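Local coordinates for putative secreted protein (PDB 3NPD) that is of unknown function but is probably a secreted, quorum-sensing-regulated protein of Pseudomonas aeruginosa, possibly a virulence factor, at residues R26-N29 / E30-D34; Y37-G41 / N42-N46; L48-A52 / S53-R57. All blocks are in the same frame, centred on the assembly; numbering follows the deposited sequence. Where two conformers were deposited one is given.

Interaction 1 of 3, residues R26-N29 / E30-D34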
# COMPACT_ATOMS: atom_id res chain seq x y z
N ARG A 26 6.51 -11.79 -4.33
CA ARG A 26 7.76 -12.21 -3.69
C ARG A 26 7.64 -12.10 -2.18
O ARG A 26 6.89 -11.30 -1.67
CB ARG A 26 8.96 -11.42 -4.20
CG ARG A 26 8.93 -9.97 -3.99
CD ARG A 26 10.26 -9.29 -4.43
NE ARG A 26 9.94 -7.89 -4.63
CZ ARG A 26 10.05 -7.18 -5.76
NH1 ARG A 26 10.63 -7.66 -6.86
NH2 ARG A 26 9.64 -5.90 -5.75
N ALA A 27 8.42 -12.92 -1.48
CA ALA A 27 8.38 -12.94 -0.03
C ALA A 27 9.14 -11.73 0.53
O ALA A 27 10.31 -11.47 0.14
CB ALA A 27 8.93 -14.25 0.52
N ILE A 28 8.46 -11.00 1.42
CA ILE A 28 9.08 -9.96 2.25
C ILE A 28 9.80 -10.67 3.40
O ILE A 28 10.91 -10.33 3.77
CB ILE A 28 8.02 -8.96 2.81
CG1 ILE A 28 7.43 -8.07 1.69
CG2 ILE A 28 8.60 -8.04 3.93
CD1 ILE A 28 8.46 -7.33 0.79
N ASN A 29 9.10 -11.62 3.99
CA ASN A 29 9.64 -12.54 4.99
C ASN A 29 8.84 -13.86 4.93
O ASN A 29 8.04 -14.05 4.02
CB ASN A 29 9.64 -11.84 6.36
CG ASN A 29 8.27 -11.41 6.83
OD1 ASN A 29 7.28 -12.08 6.59
ND2 ASN A 29 8.22 -10.32 7.56
N GLU A 30 9.04 -14.75 5.90
CA GLU A 30 8.35 -16.02 5.98
C GLU A 30 6.81 -15.91 6.04
O GLU A 30 6.12 -16.86 5.66
CB GLU A 30 8.81 -16.79 7.25
CG GLU A 30 10.27 -17.28 7.23
CD GLU A 30 10.58 -18.40 6.23
OE1 GLU A 30 9.64 -18.97 5.63
OE2 GLU A 30 11.80 -18.71 6.05
N ASP A 31 6.31 -14.79 6.55
CA ASP A 31 4.86 -14.58 6.75
C ASP A 31 4.18 -13.68 5.73
O ASP A 31 2.97 -13.79 5.58
CB ASP A 31 4.60 -14.00 8.12
CG ASP A 31 4.99 -14.94 9.24
OD1 ASP A 31 4.68 -16.15 9.16
OD2 ASP A 31 5.56 -14.40 10.21
N ILE A 32 4.93 -12.82 5.04
CA ILE A 32 4.33 -11.79 4.20
C ILE A 32 4.81 -11.92 2.75
O ILE A 32 6.01 -11.89 2.50
CB ILE A 32 4.63 -10.39 4.73
CG1 ILE A 32 4.03 -10.17 6.13
CG2 ILE A 32 4.07 -9.31 3.82
CD1 ILE A 32 4.60 -8.99 6.83
N LEU A 33 3.85 -11.99 1.82
CA LEU A 33 4.11 -11.91 0.37
C LEU A 33 3.72 -10.53 -0.12
O LEU A 33 2.60 -10.06 0.11
CB LEU A 33 3.33 -12.94 -0.47
CG LEU A 33 3.65 -14.40 -0.56
CD1 LEU A 33 2.65 -15.03 -1.52
CD2 LEU A 33 5.10 -14.60 -1.05
N ASP A 34 4.67 -9.89 -0.78
CA ASP A 34 4.39 -8.67 -1.54
C ASP A 34 3.73 -9.12 -2.88
O ASP A 34 4.39 -9.72 -3.75
CB ASP A 34 5.69 -7.90 -1.77
CG ASP A 34 5.48 -6.57 -2.50
OD1 ASP A 34 4.37 -6.25 -3.00
OD2 ASP A 34 6.49 -5.86 -2.60
O HOH W 1 9.25 -6.51 -2.24

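Interaction 2 of 3, residues Y37-G41 / N42-N46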
# COMPACT_ATOMS: atom_id res chain seq x y z
N TYR A 37 1.19 -4.14 -6.97
CA TYR A 37 0.45 -2.89 -6.90
C TYR A 37 -0.62 -2.75 -7.93
O TYR A 37 -0.49 -3.26 -9.05
CB TYR A 37 1.43 -1.73 -7.12
CG TYR A 37 2.51 -1.68 -6.09
CD1 TYR A 37 3.61 -2.52 -6.17
CD2 TYR A 37 2.49 -0.71 -5.04
CE1 TYR A 37 4.63 -2.49 -5.18
CE2 TYR A 37 3.52 -0.62 -4.11
CZ TYR A 37 4.58 -1.52 -4.16
OH TYR A 37 5.62 -1.45 -3.23
N THR A 38 -1.71 -2.10 -7.54
CA THR A 38 -2.79 -1.67 -8.43
C THR A 38 -3.13 -0.21 -8.10
O THR A 38 -2.62 0.35 -7.12
CB THR A 38 -4.06 -2.54 -8.36
OG1 THR A 38 -4.67 -2.38 -7.07
CG2 THR A 38 -3.78 -4.04 -8.66
N VAL A 39 -3.97 0.40 -8.92
CA VAL A 39 -4.39 1.77 -8.73
C VAL A 39 -5.92 1.83 -8.77
O VAL A 39 -6.58 1.19 -9.64
CB VAL A 39 -3.78 2.69 -9.82
CG1 VAL A 39 -4.36 4.11 -9.71
CG2 VAL A 39 -2.25 2.72 -9.70
N GLU A 40 -6.48 2.53 -7.80
CA GLU A 40 -7.94 2.84 -7.76
C GLU A 40 -8.02 4.33 -7.50
O GLU A 40 -7.77 4.79 -6.41
CB GLU A 40 -8.66 2.05 -6.69
CG GLU A 40 -8.67 0.56 -6.92
CD GLU A 40 -9.50 0.08 -8.10
OE1 GLU A 40 -10.47 0.78 -8.55
OE2 GLU A 40 -9.19 -1.04 -8.56
N GLY A 41 -8.37 5.08 -8.54
CA GLY A 41 -8.46 6.53 -8.41
C GLY A 41 -7.10 7.15 -8.09
O GLY A 41 -6.12 6.91 -8.81
N ASN A 42 -7.05 7.86 -6.96
CA ASN A 42 -5.83 8.49 -6.49
C ASN A 42 -5.00 7.60 -5.52
O ASN A 42 -4.02 8.08 -4.97
CB ASN A 42 -6.09 9.88 -5.86
CG ASN A 42 -6.91 9.80 -4.58
OD1 ASN A 42 -7.49 8.76 -4.27
ND2 ASN A 42 -6.98 10.90 -3.87
N GLN A 43 -5.39 6.34 -5.34
CA GLN A 43 -4.72 5.42 -4.46
C GLN A 43 -3.82 4.47 -5.23
O GLN A 43 -4.26 3.77 -6.14
CB GLN A 43 -5.71 4.55 -3.68
CG GLN A 43 -6.52 5.34 -2.71
CD GLN A 43 -7.48 4.51 -1.89
OE1 GLN A 43 -7.14 3.46 -1.35
NE2 GLN A 43 -8.68 5.02 -1.76
N LEU A 44 -2.55 4.46 -4.85
CA LEU A 44 -1.59 3.42 -5.24
C LEU A 44 -1.64 2.37 -4.13
O LEU A 44 -1.29 2.66 -2.98
CB LEU A 44 -0.17 4.00 -5.35
CG LEU A 44 0.96 3.02 -5.67
CD1 LEU A 44 0.70 2.31 -7.03
CD2 LEU A 44 2.35 3.72 -5.64
N ILE A 45 -2.05 1.17 -4.46
CA ILE A 45 -2.34 0.14 -3.48
C ILE A 45 -1.30 -0.95 -3.60
O ILE A 45 -1.15 -1.53 -4.68
CB ILE A 45 -3.73 -0.49 -3.70
CG1 ILE A 45 -4.85 0.53 -3.69
CG2 ILE A 45 -4.01 -1.65 -2.65
CD1 ILE A 45 -6.13 0.08 -4.36
N ASN A 46 -0.61 -1.27 -2.51
CA ASN A 46 0.30 -2.38 -2.42
C ASN A 46 -0.52 -3.45 -1.74
O ASN A 46 -1.01 -3.26 -0.60
CB ASN A 46 1.54 -1.97 -1.59
CG ASN A 46 2.69 -2.97 -1.60
OD1 ASN A 46 3.64 -2.79 -0.84
ND2 ASN A 46 2.61 -4.04 -2.41
O HOH W 2 5.28 -0.31 -0.59

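Interaction 3 of 3, residues L48-A52 / S53-R57. With SO4 (sulfate ion), chain B.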
# COMPACT_ATOMS: atom_id res chain seq x y z
N LEU A 48 -0.61 -7.12 -0.04
CA LEU A 48 0.24 -8.08 0.61
C LEU A 48 -0.63 -9.17 1.27
O LEU A 48 -1.75 -8.86 1.75
CB LEU A 48 1.15 -7.42 1.62
CG LEU A 48 2.12 -6.34 1.08
CD1 LEU A 48 1.54 -4.94 1.38
CD2 LEU A 48 3.54 -6.55 1.62
N SER A 49 -0.15 -10.42 1.25
CA SER A 49 -0.81 -11.51 1.99
C SER A 49 0.02 -11.78 3.23
O SER A 49 1.25 -11.62 3.21
CB SER A 49 -0.99 -12.80 1.18
OG SER A 49 0.22 -13.37 0.80
N VAL A 50 -0.65 -12.22 4.28
CA VAL A 50 -0.05 -12.44 5.61
C VAL A 50 -0.53 -13.77 6.10
O VAL A 50 -1.74 -14.03 6.11
CB VAL A 50 -0.49 -11.38 6.64
CG1 VAL A 50 0.35 -11.53 7.93
CG2 VAL A 50 -0.32 -10.04 6.10
N ARG A 51 0.39 -14.60 6.58
CA ARG A 51 0.01 -15.85 7.23
C ARG A 51 -0.72 -15.61 8.55
O ARG A 51 -0.60 -14.54 9.16
CB ARG A 51 1.20 -16.78 7.36
CG ARG A 51 1.63 -17.24 5.94
CD ARG A 51 2.84 -18.11 5.91
NE ARG A 51 3.16 -18.50 4.51
CZ ARG A 51 2.73 -19.60 3.88
NH1 ARG A 51 1.93 -20.48 4.49
NH2 ARG A 51 3.11 -19.84 2.61
N ALA A 52 -1.50 -16.60 8.92
CA ALA A 52 -2.49 -16.53 9.99
C ALA A 52 -1.95 -16.03 11.31
O ALA A 52 -2.56 -15.17 11.94
CB ALA A 52 -3.15 -17.93 10.18
N SER A 53 -0.80 -16.56 11.74
CA SER A 53 -0.24 -16.16 13.04
C SER A 53 0.21 -14.71 13.06
O SER A 53 -0.10 -13.98 14.02
CB SER A 53 0.87 -17.09 13.52
OG SER A 53 0.32 -18.32 13.95
N HIS A 54 0.90 -14.27 12.02
CA HIS A 54 1.30 -12.88 11.92
C HIS A 54 0.08 -11.96 11.72
O HIS A 54 0.07 -10.84 12.19
CB HIS A 54 2.29 -12.68 10.80
CG HIS A 54 2.95 -11.32 10.82
ND1 HIS A 54 3.57 -10.83 11.94
CD2 HIS A 54 3.05 -10.36 9.88
CE1 HIS A 54 4.06 -9.63 11.69
NE2 HIS A 54 3.75 -9.32 10.44
N ALA A 55 -0.94 -12.43 11.00
CA ALA A 55 -2.17 -11.65 10.82
C ALA A 55 -2.78 -11.31 12.20
O ALA A 55 -3.30 -10.21 12.41
CB ALA A 55 -3.20 -12.43 9.96
N GLU A 56 -2.75 -12.28 13.11
CA GLU A 56 -3.24 -12.07 14.48
C GLU A 56 -2.43 -11.04 15.23
O GLU A 56 -2.99 -10.19 15.92
CB GLU A 56 -3.34 -13.37 15.25
CG GLU A 56 -4.51 -14.24 14.78
CD GLU A 56 -5.89 -13.68 15.17
OE1 GLU A 56 -6.46 -12.83 14.45
OE2 GLU A 56 -6.43 -14.13 16.20
N ARG A 57 -1.10 -11.09 15.10
CA ARG A 57 -0.23 -10.09 15.71
C ARG A 57 -0.55 -8.71 15.17
O ARG A 57 -0.60 -7.73 15.94
CB ARG A 57 1.25 -10.40 15.47
CG ARG A 57 1.73 -11.68 16.12
CD ARG A 57 3.26 -11.71 16.34
NE ARG A 57 4.14 -11.63 15.15
CZ ARG A 57 4.40 -12.61 14.27
NH1 ARG A 57 3.77 -13.78 14.28
NH2 ARG A 57 5.28 -12.39 13.29
S SO4 B . -1.09 -19.94 7.34
O1 SO4 B . -1.79 -18.73 6.86
O2 SO4 B . -0.30 -19.78 8.57
O3 SO4 B . -2.09 -20.97 7.60
O4 SO4 B . -0.14 -20.38 6.31

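Interaction 1 of 3, residues R26-N29 / E30-D34
A short beta hairpin at the edge of the mixed sheet is formed here, strand 26-27 pairing antiparallel with the start of strand 32-40, the two joined by a short loop. Arg-26 and Asp-34 are a hydrogen-bonded pair: Arg-26 N gives its hydrogen to Asp-34 O at 3.0 Å, and Asp-34 N returns one to Arg-26 O at 2.8 Å. Next to them Ala-27 and Leu-33 form a non-hydrogen-bonded pair, with Leu-33 CD2 lying against Ala-27 CB. Beyond the paired residues, Ile-28 N donates to Ile-32 O at 2.8 Å across the mouth of the loop.

Asn-29 ties the loop together from within, in the manner of an Asx turn. Its CG sits between the backbone N and the carbonyl carbon (chi1 61°), which turns OD1 back over the following peptides. OD1 accepts from Asp-31 N at 2.9 Å and, more weakly, from Ile-32 N. Ile-28 CD1 packs against Asp-34 CB at 3.8 Å, while Ile-28 CB meets Ile-32 CG2.

The charged ends of Arg-26 and Asp-34 stay beyond salt-bridge range, and Asp-34 OD1 is taken by Asn-46 ND2 and Gly-36 N. A water joins the Arg-26 and Asp-34 side chains instead: lying in the guanidinium plane at its edge, it accepts from Arg-26 NE at 2.8 Å and donates to Asp-34 OD2 at 2.9 Å.

Interaction 2 of 3, residues Y37-G41 / N42-N46
Tyr-37 lies flat over the side-chain amide of Asn-46, its partner in a non-hydrogen-bonded pair of the hairpin between strands 32-40 and 43-50. Its CB starts 3.6 Å from Ile-45 O and near Leu-44 CD1. With CG anti to the carbonyl carbon (chi1 -61°), the ring is carried across the neighbouring strand. CD2 touches Leu-44 CD1 at 4.0 Å and passes close to Asn-46 CB; CE2 meets Asn-46 CB and CG, and CZ lies 3.5 Å from Asn-46 CG. Ring and amide planes are only 11° apart, so this is an amide-pi stack, with Asn-46 ND2 over one face and displaced toward the rim. At the tip, Tyr-37 OH shares a water with Asn-46 OD1, which accepts from that water at 3.0 Å. Asn-46 ND2 is hydrogen-bonded to Asp-34 OD1 and Gly-36 O, which hold the amide flat against the ring face.

Beyond Tyr-37, Val-39 CG2 meets Leu-44 CD1 at 4.0 Å on the same face, which helix 4-21 covers. Ile-45 points to the other face, where its CD1 lies 3.6 Å from Glu-40 CG and also near Thr-38 OG1, a hydroxyl hydrogen-bonded to His-47 NE2.

Paired backbone bonds link Thr-38 with Ile-45 and Glu-40 with Gln-43. The last pair closes a type II' turn, in which Gly-41 takes the positive phi (64°) of the first corner. Here Gln-43 N approaches Glu-40 O from above the carbonyl plane. The water and the outside bonds to ND2 satisfy both ends of the buried Asn-46 amide, which can therefore offer its flat face to an aromatic ring without forfeiting its polar partners.

Interaction 3 of 3, residues L48-A52 / S53-R57
Apolar packing joins Val-50, the last residue of strand 43-50, to the first turn of helix 52-60. Its CB points toward the helix, and CG1, anti to the backbone N (chi1 -171°), fits beside His-54 and Ala-55. This methyl lies near the plane of the imidazole, at the ring edge, 3.5 Å from His-54 CD2. The same methyl is 4.2 Å from Ala-55 CB. On the sheet side, Val-50 also rests on Phe-93.

Backbone hydrogen bonds start the helix. Ala-55 N donates to Arg-51 O at 2.8 Å, with Arg-51 in the N-cap position, and Glu-56 N follows with a bond to Ala-52 O at 3.1 Å. These i to i+4 bonds tie the residues leaving the strand directly into the helix.

Ionic and polar contacts gather round a sulfate. Ala-52 N donates to sulfate O1 at 3.0 Å and weakly to O2. The side chain of Arg-51, extended from CG to NE, runs alongside the anion and brings NH1 to within 2.8 Å of sulfate O4, which sits at the guanidinium edge near its plane. Lys-97 NZ supplies a further hydrogen bond, while the Arg-51 guanidinium also makes a cation-pi contact with Tyr-96. Two basic side chains and the Ala-52 N-H thus hold the anion, and the helix dipole would probably add to its attraction.

The sulfate probably comes from the crystallisation liquor and implies no physiological ligand, but its setting is that of an anion bound at a helix N-terminus, where main-chain N-H groups point out of the helix.

The three contacts follow one another along the chain and share one sheet, in which strand 32-40 lies between strands 26-27 and 43-50. Interactions 1 and 3 are neighbours, their centres about 10 Å apart: Asp-31 O accepts from Arg-51 N at 2.9 Å and Leu-33 N donates to Ser-49 O at 3.0 Å. Interaction 2 has its centre about 20 Å from that of interaction 1 and about 22 Å from that of interaction 3. Interactions 1 and 2 nevertheless touch, through Asp-34 OD1 and Asn-46 ND2, 2.9 Å apart. Bound 3-cyclohexyl-1-propylsulfonic acid, probably from crystallisation, comes within about 4 Å of the Ile-28 and Tyr-37 side chains and about 3 Å of His-54 (nearest atoms).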